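Local coordinates for protein excinuclease ABC, subunit A. (Deinococcus radiodurans, PDB 2VF7) that probably recognises damaged DNA for excision repair, binding DNA and zinc and hydrolysing ATP as an ABC-type ATPase of the UvrA family, at residues L360-H365 with T392-N397; L388-Q393 with E418-A423; E425-K428 with S433-V436. The protein carries 1 engineered substitution. All blocks are in the same frame, centred on the assembly; numbering follows the deposited sequence.

Interaction 1. Residues L360-H365 with T392-N397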
# COMPACT_ATOMS: atom_id res chain seq x y z
N LEU A 360 -26.07 1.84 -16.21
CA LEU A 360 -26.48 3.22 -16.45
C LEU A 360 -27.79 3.60 -15.76
O LEU A 360 -27.96 4.74 -15.35
CB LEU A 360 -26.56 3.51 -17.95
CG LEU A 360 -25.25 3.90 -18.65
CD1 LEU A 360 -25.25 3.49 -20.10
CD2 LEU A 360 -25.02 5.39 -18.51
N ASP A 361 -28.71 2.64 -15.62
CA ASP A 361 -30.01 2.87 -14.97
C ASP A 361 -29.86 3.27 -13.50
O ASP A 361 -30.60 4.11 -13.01
CB ASP A 361 -30.95 1.65 -15.12
CG ASP A 361 -31.93 1.80 -16.30
OD1 ASP A 361 -32.17 2.93 -16.79
OD2 ASP A 361 -32.50 0.77 -16.73
N VAL A 362 -28.91 2.64 -12.82
CA VAL A 362 -28.56 2.96 -11.43
C VAL A 362 -28.18 4.45 -11.25
O VAL A 362 -28.69 5.12 -10.36
CB VAL A 362 -27.43 2.03 -10.91
CG1 VAL A 362 -26.84 2.54 -9.60
CG2 VAL A 362 -27.94 0.60 -10.74
N LEU A 363 -27.29 4.93 -12.12
CA LEU A 363 -26.83 6.32 -12.16
C LEU A 363 -27.96 7.29 -12.51
O LEU A 363 -28.12 8.35 -11.89
CB LEU A 363 -25.71 6.49 -13.20
CG LEU A 363 -24.27 5.96 -13.06
CD1 LEU A 363 -23.53 6.64 -11.90
CD2 LEU A 363 -24.17 4.45 -12.93
N LEU A 364 -28.75 6.90 -13.51
CA LEU A 364 -29.84 7.70 -14.04
C LEU A 364 -30.94 7.87 -12.99
O LEU A 364 -31.53 8.95 -12.86
CB LEU A 364 -30.40 7.04 -15.30
CG LEU A 364 -29.75 7.29 -16.67
CD1 LEU A 364 -30.67 8.12 -17.56
CD2 LEU A 364 -28.35 7.91 -16.58
N HIS A 365 -31.21 6.79 -12.26
CA HIS A 365 -32.22 6.77 -11.21
C HIS A 365 -31.80 7.62 -10.00
O HIS A 365 -32.64 8.10 -9.25
CB HIS A 365 -32.56 5.33 -10.81
CG HIS A 365 -33.48 4.63 -11.77
ND1 HIS A 365 -33.78 5.13 -13.03
CD2 HIS A 365 -34.15 3.45 -11.67
CE1 HIS A 365 -34.61 4.30 -13.64
NE2 HIS A 365 -34.85 3.28 -12.84
N THR A 392 -21.88 3.41 -7.90
CA THR A 392 -20.87 2.42 -8.31
C THR A 392 -20.84 1.20 -7.38
O THR A 392 -20.54 0.08 -7.81
CB THR A 392 -19.47 3.07 -8.38
OG1 THR A 392 -19.52 4.19 -9.28
CG2 THR A 392 -18.44 2.09 -8.89
N GLN A 393 -21.14 1.45 -6.11
CA GLN A 393 -21.19 0.41 -5.09
C GLN A 393 -22.39 -0.50 -5.33
O GLN A 393 -22.35 -1.68 -4.97
CB GLN A 393 -21.32 1.04 -3.69
CG GLN A 393 -20.11 1.79 -3.17
CD GLN A 393 -18.75 1.27 -3.65
OE1 GLN A 393 -18.25 0.23 -3.20
NE2 GLN A 393 -18.14 2.02 -4.57
N LEU A 394 -23.44 0.06 -5.91
CA LEU A 394 -24.70 -0.65 -6.09
C LEU A 394 -24.62 -1.73 -7.16
O LEU A 394 -25.53 -2.56 -7.29
CB LEU A 394 -25.86 0.31 -6.35
CG LEU A 394 -26.64 0.80 -5.12
CD1 LEU A 394 -27.73 1.76 -5.53
CD2 LEU A 394 -27.26 -0.38 -4.37
N TYR A 395 -23.51 -1.73 -7.91
CA TYR A 395 -23.21 -2.80 -8.85
C TYR A 395 -21.79 -3.35 -8.71
O TYR A 395 -21.23 -3.88 -9.67
CB TYR A 395 -23.51 -2.38 -10.30
CG TYR A 395 -22.85 -1.12 -10.83
CD1 TYR A 395 -21.52 -1.13 -11.26
CD2 TYR A 395 -23.58 0.06 -10.98
CE1 TYR A 395 -20.92 0.02 -11.79
CE2 TYR A 395 -23.00 1.22 -11.50
CZ TYR A 395 -21.67 1.19 -11.91
OH TYR A 395 -21.09 2.32 -12.43
N SER A 396 -21.24 -3.26 -7.51
CA SER A 396 -19.85 -3.62 -7.30
C SER A 396 -19.72 -5.04 -6.81
O SER A 396 -18.66 -5.64 -6.94
CB SER A 396 -19.20 -2.67 -6.29
OG SER A 396 -19.22 -3.24 -4.99
N ASN A 397 -20.82 -5.55 -6.23
CA ASN A 397 -20.90 -6.92 -5.70
C ASN A 397 -20.26 -7.13 -4.32
O ASN A 397 -20.20 -8.27 -3.83
CB ASN A 397 -20.35 -7.95 -6.72
CG ASN A 397 -21.45 -8.68 -7.50
OD1 ASN A 397 -21.21 -9.75 -8.06
ND2 ASN A 397 -22.65 -8.11 -7.52

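Interaction 2. Residues L388-Q393 with E418-A423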
# COMPACT_ATOMS: atom_id res chain seq x y z
N LEU A 388 -22.15 9.54 -7.14
CA LEU A 388 -21.54 8.70 -8.16
C LEU A 388 -20.74 7.54 -7.57
O LEU A 388 -20.35 6.63 -8.29
CB LEU A 388 -20.56 9.51 -8.99
CG LEU A 388 -21.03 10.49 -10.06
CD1 LEU A 388 -19.80 11.28 -10.52
CD2 LEU A 388 -21.71 9.79 -11.24
N ARG A 389 -20.43 7.62 -6.28
CA ARG A 389 -19.67 6.57 -5.62
C ARG A 389 -20.62 5.56 -4.99
O ARG A 389 -20.34 4.36 -4.94
CB ARG A 389 -18.72 7.16 -4.61
CG ARG A 389 -17.46 6.36 -4.50
CD ARG A 389 -16.20 7.19 -4.67
NE ARG A 389 -15.48 7.40 -3.41
CZ ARG A 389 -14.87 6.46 -2.69
NH1 ARG A 389 -14.89 5.18 -3.06
NH2 ARG A 389 -14.24 6.80 -1.57
N LEU A 390 -21.75 6.08 -4.54
CA LEU A 390 -22.88 5.31 -4.09
C LEU A 390 -23.40 4.40 -5.23
O LEU A 390 -23.58 3.19 -5.04
CB LEU A 390 -23.97 6.26 -3.62
CG LEU A 390 -25.08 5.66 -2.76
CD1 LEU A 390 -24.49 5.05 -1.53
CD2 LEU A 390 -26.16 6.68 -2.38
N ALA A 391 -23.61 5.00 -6.40
CA ALA A 391 -24.12 4.29 -7.57
C ALA A 391 -23.19 3.15 -7.95
O ALA A 391 -23.65 2.04 -8.24
CB ALA A 391 -24.31 5.24 -8.71
N THR A 392 -21.88 3.41 -7.90
CA THR A 392 -20.87 2.42 -8.31
C THR A 392 -20.84 1.20 -7.38
O THR A 392 -20.54 0.08 -7.81
CB THR A 392 -19.47 3.07 -8.38
OG1 THR A 392 -19.52 4.19 -9.28
CG2 THR A 392 -18.44 2.09 -8.89
N GLN A 393 -21.14 1.45 -6.11
CA GLN A 393 -21.19 0.41 -5.09
C GLN A 393 -22.39 -0.50 -5.33
O GLN A 393 -22.35 -1.68 -4.97
CB GLN A 393 -21.32 1.04 -3.69
CG GLN A 393 -20.11 1.79 -3.17
CD GLN A 393 -18.75 1.27 -3.65
OE1 GLN A 393 -18.25 0.23 -3.20
NE2 GLN A 393 -18.14 2.02 -4.57
N GLU A 418 -36.28 10.61 -2.20
CA GLU A 418 -36.78 9.24 -2.38
C GLU A 418 -35.90 8.38 -3.28
O GLU A 418 -35.85 7.16 -3.12
CB GLU A 418 -38.21 9.27 -2.89
CG GLU A 418 -39.24 8.80 -1.86
CD GLU A 418 -39.30 9.66 -0.58
OE1 GLU A 418 -40.19 9.38 0.25
OE2 GLU A 418 -38.49 10.60 -0.41
N ALA A 419 -35.20 9.02 -4.21
CA ALA A 419 -34.24 8.34 -5.09
C ALA A 419 -32.95 8.03 -4.33
O ALA A 419 -32.31 7.00 -4.58
CB ALA A 419 -33.96 9.19 -6.31
N LEU A 420 -32.57 8.92 -3.43
CA LEU A 420 -31.45 8.68 -2.53
C LEU A 420 -31.79 7.60 -1.48
O LEU A 420 -31.03 6.66 -1.28
CB LEU A 420 -31.03 10.00 -1.85
CG LEU A 420 -30.14 9.90 -0.60
CD1 LEU A 420 -28.67 9.71 -0.99
CD2 LEU A 420 -30.34 11.10 0.34
N LEU A 421 -32.93 7.75 -0.82
CA LEU A 421 -33.41 6.78 0.18
C LEU A 421 -33.53 5.36 -0.36
O LEU A 421 -33.26 4.39 0.35
CB LEU A 421 -34.75 7.23 0.77
CG LEU A 421 -34.65 8.24 1.92
CD1 LEU A 421 -36.02 8.72 2.37
CD2 LEU A 421 -33.85 7.70 3.13
N SER A 422 -33.93 5.26 -1.63
CA SER A 422 -34.13 3.98 -2.32
C SER A 422 -32.81 3.28 -2.70
O SER A 422 -32.75 2.05 -2.73
CB SER A 422 -35.03 4.20 -3.53
OG SER A 422 -34.61 3.41 -4.63
N ALA A 423 -31.78 4.06 -2.99
CA ALA A 423 -30.44 3.54 -3.29
C ALA A 423 -29.71 3.09 -2.04
O ALA A 423 -28.85 2.23 -2.11
CB ALA A 423 -29.63 4.57 -4.01

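Interaction 3. Residues E425-K428 with S433-V436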
# COMPACT_ATOMS: atom_id res chain seq x y z
N GLU A 425 -31.37 1.80 0.67
CA GLU A 425 -32.05 0.55 1.03
C GLU A 425 -31.56 -0.59 0.17
O GLU A 425 -31.35 -1.70 0.67
CB GLU A 425 -33.57 0.69 0.95
CG GLU A 425 -34.38 -0.65 0.95
CD GLU A 425 -34.59 -1.27 2.34
OE1 GLU A 425 -34.13 -0.69 3.36
OE2 GLU A 425 -35.22 -2.34 2.43
N ASN A 426 -31.34 -0.33 -1.12
CA ASN A 426 -30.81 -1.36 -2.02
C ASN A 426 -29.41 -1.78 -1.63
O ASN A 426 -29.07 -2.96 -1.70
CB ASN A 426 -30.81 -0.91 -3.48
CG ASN A 426 -32.19 -0.96 -4.12
OD1 ASN A 426 -33.02 -1.83 -3.83
ND2 ASN A 426 -32.43 -0.02 -5.02
N LEU A 427 -28.60 -0.80 -1.22
CA LEU A 427 -27.26 -1.05 -0.70
C LEU A 427 -27.30 -1.88 0.56
O LEU A 427 -26.51 -2.80 0.72
CB LEU A 427 -26.53 0.27 -0.42
CG LEU A 427 -25.37 0.69 -1.31
CD1 LEU A 427 -24.46 1.66 -0.56
CD2 LEU A 427 -24.56 -0.54 -1.78
N LYS A 428 -28.21 -1.53 1.46
CA LYS A 428 -28.44 -2.30 2.68
C LYS A 428 -28.77 -3.73 2.31
O LYS A 428 -28.08 -4.65 2.76
CB LYS A 428 -29.59 -1.69 3.48
CG LYS A 428 -29.76 -2.23 4.87
CD LYS A 428 -30.95 -1.60 5.52
CE LYS A 428 -32.14 -2.51 5.48
NZ LYS A 428 -33.29 -1.95 6.25
N SER A 433 -24.04 -2.62 5.79
CA SER A 433 -24.49 -1.73 6.87
C SER A 433 -24.12 -0.30 6.50
O SER A 433 -23.07 -0.06 5.89
CB SER A 433 -23.82 -2.08 8.21
OG SER A 433 -23.88 -3.47 8.51
N LEU A 434 -24.96 0.66 6.90
CA LEU A 434 -24.77 2.05 6.51
C LEU A 434 -24.69 2.97 7.72
O LEU A 434 -25.61 3.03 8.53
CB LEU A 434 -25.89 2.48 5.56
CG LEU A 434 -26.08 1.61 4.30
CD1 LEU A 434 -27.54 1.43 4.00
CD2 LEU A 434 -25.38 2.20 3.12
N PHE A 435 -23.56 3.67 7.85
CA PHE A 435 -23.42 4.69 8.89
C PHE A 435 -23.46 6.06 8.20
O PHE A 435 -22.56 6.39 7.42
CB PHE A 435 -22.11 4.53 9.71
CG PHE A 435 -22.05 3.28 10.57
CD1 PHE A 435 -23.17 2.46 10.78
CD2 PHE A 435 -20.84 2.92 11.20
CE1 PHE A 435 -23.08 1.32 11.58
CE2 PHE A 435 -20.74 1.78 12.00
CZ PHE A 435 -21.85 0.98 12.19
N VAL A 436 -24.48 6.85 8.50
CA VAL A 436 -24.75 8.07 7.76
C VAL A 436 -24.85 9.27 8.69
O VAL A 436 -25.76 9.33 9.49
CB VAL A 436 -26.07 7.96 6.97
CG1 VAL A 436 -26.39 9.27 6.21
CG2 VAL A 436 -26.01 6.77 6.02

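Interaction 1. Residues L360-H365 with T392-N397
Val362 reaches from the last turns of helix 345-365 and lays its CG1 methyl against the base of Leu394, 4.1 Å from Leu394 CB. The two side chains cross obliquely. With CG1 anti to the backbone N (chi1 167°), Val362 CG1 also comes to the edge of the tyrosine ring, 4.3 Å from Tyr395 CD2. The next residue, Leu363, leaves the backbone alongside the facing segment, but Leu363 CD2 swings in to 3.7 Å from Tyr395 CE2. Both aliphatic residues thus meet the edge of the ring, near its plane, and Leu363 crosses the tyrosine at about a right angle. Tyr395 is modelled in two conformers, and the ring contacts belong to one of them. There CG sits between the backbone N and the carbonyl carbon (chi1 56°), which folds the ring back beside its own preceding turn, with Thr392 O 3.8 Å above one face and offset toward the rim. The Tyr395 hydroxyl is hydrogen-bonded to Thr114 O. Helix 382-393 begins within an LSPGE sequence that corresponds to the signature motif of ABC ATPases, and the contact joins the C-terminal part of that helix and the residues that follow it to the C-terminal part of helix 345-365. Ser396 N bonds to Gln393 O at 3.2 Å. No hydrogen bond links the two segments; apolar packing alone joins them, burying 187 Å² in all. Arg64 of the second subunit packs on Asn397, while Leu394 is also covered by Ala423 and Leu427 of helix 417-428.

Interaction 2. Residues L388-Q393 with E418-A423
Leu390 and Leu420 both hold CG anti to the backbone N (chi1 -164° and 164°), and the two side chains extend toward each other between the helices to cross at about a right angle. They touch through one methyl each, Leu390 CD2 lying 4.2 Å from Leu420 CD1. The same methyl, Leu390 CD2, lies 4.4 Å from Ala423 CB, so it faces two residues three positions apart on helix 417-428. Ala423 aims its methyl directly at the partner helix, whereas Leu420 leaves its helix to one side and makes contact through CD1. The contact is buried, wholly apolar and small, at 95 Å², with no hydrogen bond between the segments. Within segment 388-393, Gln393 NE2 donates to Arg389 O at 3.2 Å, with an N-H...O angle of 152° and the acceptor in the plane of the amide; the amide oxygen, Gln393 OE1, bonds to Tyr403 OH. Arg389 O also accepts from Gln393 N, so two donors grip it, and the glutamine side chain is held back along its own helix. Arg389 itself serves the dimer, its NH1 bonding to Ser68 O of the second subunit. Leu420 is backed by Pro408 in the loop after strand 402-406, Leu390 continues onto Leu424 and Leu427, and Ala391 packs on Val362 and Leu363, which places helix 382-393 between helices 345-365 and 417-428 within the nucleotide-binding ATPase core.

Interaction 3. Residues E425-K428 with S433-V436
This is helix-on-sheet packing, hydrophobic at its centre, between the end of helix 417-428 and the start of strand 433-437, which follows it after a short turn. The chain comes back so tightly that the CA atoms of Lys428 and Ser433 are 5.8 Å apart. Leu434 carries the contact: it points at the helix and divides its two methyls between consecutive helical residues. Leu434 CD2 lies 3.8 Å from Leu427 CD1, the two leucines crossing at about a right angle, and Leu434 CD1 lies 3.8 Å from Lys428 CB. Replacing Leu434 by alanine would probably open a gap between helix and strand, leaving Leu427 CD1 and the aliphatic base of Lys428 without the methyls they rest on. Beyond CB the lysine heads off; a bend at chi3 (100°) turns its amino group away from the strand toward Asp448, with which it forms a salt bridge. A weak bridge within the helix, 3.3 Å from Lys428 NZ to Glu425 OE1, is doubtful because Glu425 is modelled in two conformers. Ser433 faces away from the helix, its OG bonded to Asp36 N. Leu434 pairs through its backbone with Ala37 and Val39, while Ser433 and Phe435 pair with Tyr403, so strand 433-437 is flanked by strands 38-42 and 402-406. Strand 402-406, helix 417-428 and strand 433-437 form a beta-alpha-beta crossover of parallel strands, the return leg from the Walker B strand in the P-loop nucleotide-binding core of ABC ATPases.

From the N terminus, helix 345-365 opens interaction 1, which closes a loop of 26 residues when the chain reaches 392-397. Interaction 2 starts on helix 382-393, at 388-393, before interaction 1 has ended, so the two loops overlap, sharing Thr392 and Gln393. It closes at 418-423, after the chain has run through strand 402-406. Interaction 3 follows in series, its two segments separated by a four-residue turn. Leu394 touches both Ala423 and Asn426, bridging the three contacts. Together they tie the helix leading toward the second ADP site, helix 382-393 and helix 417-428 to the parallel sheet.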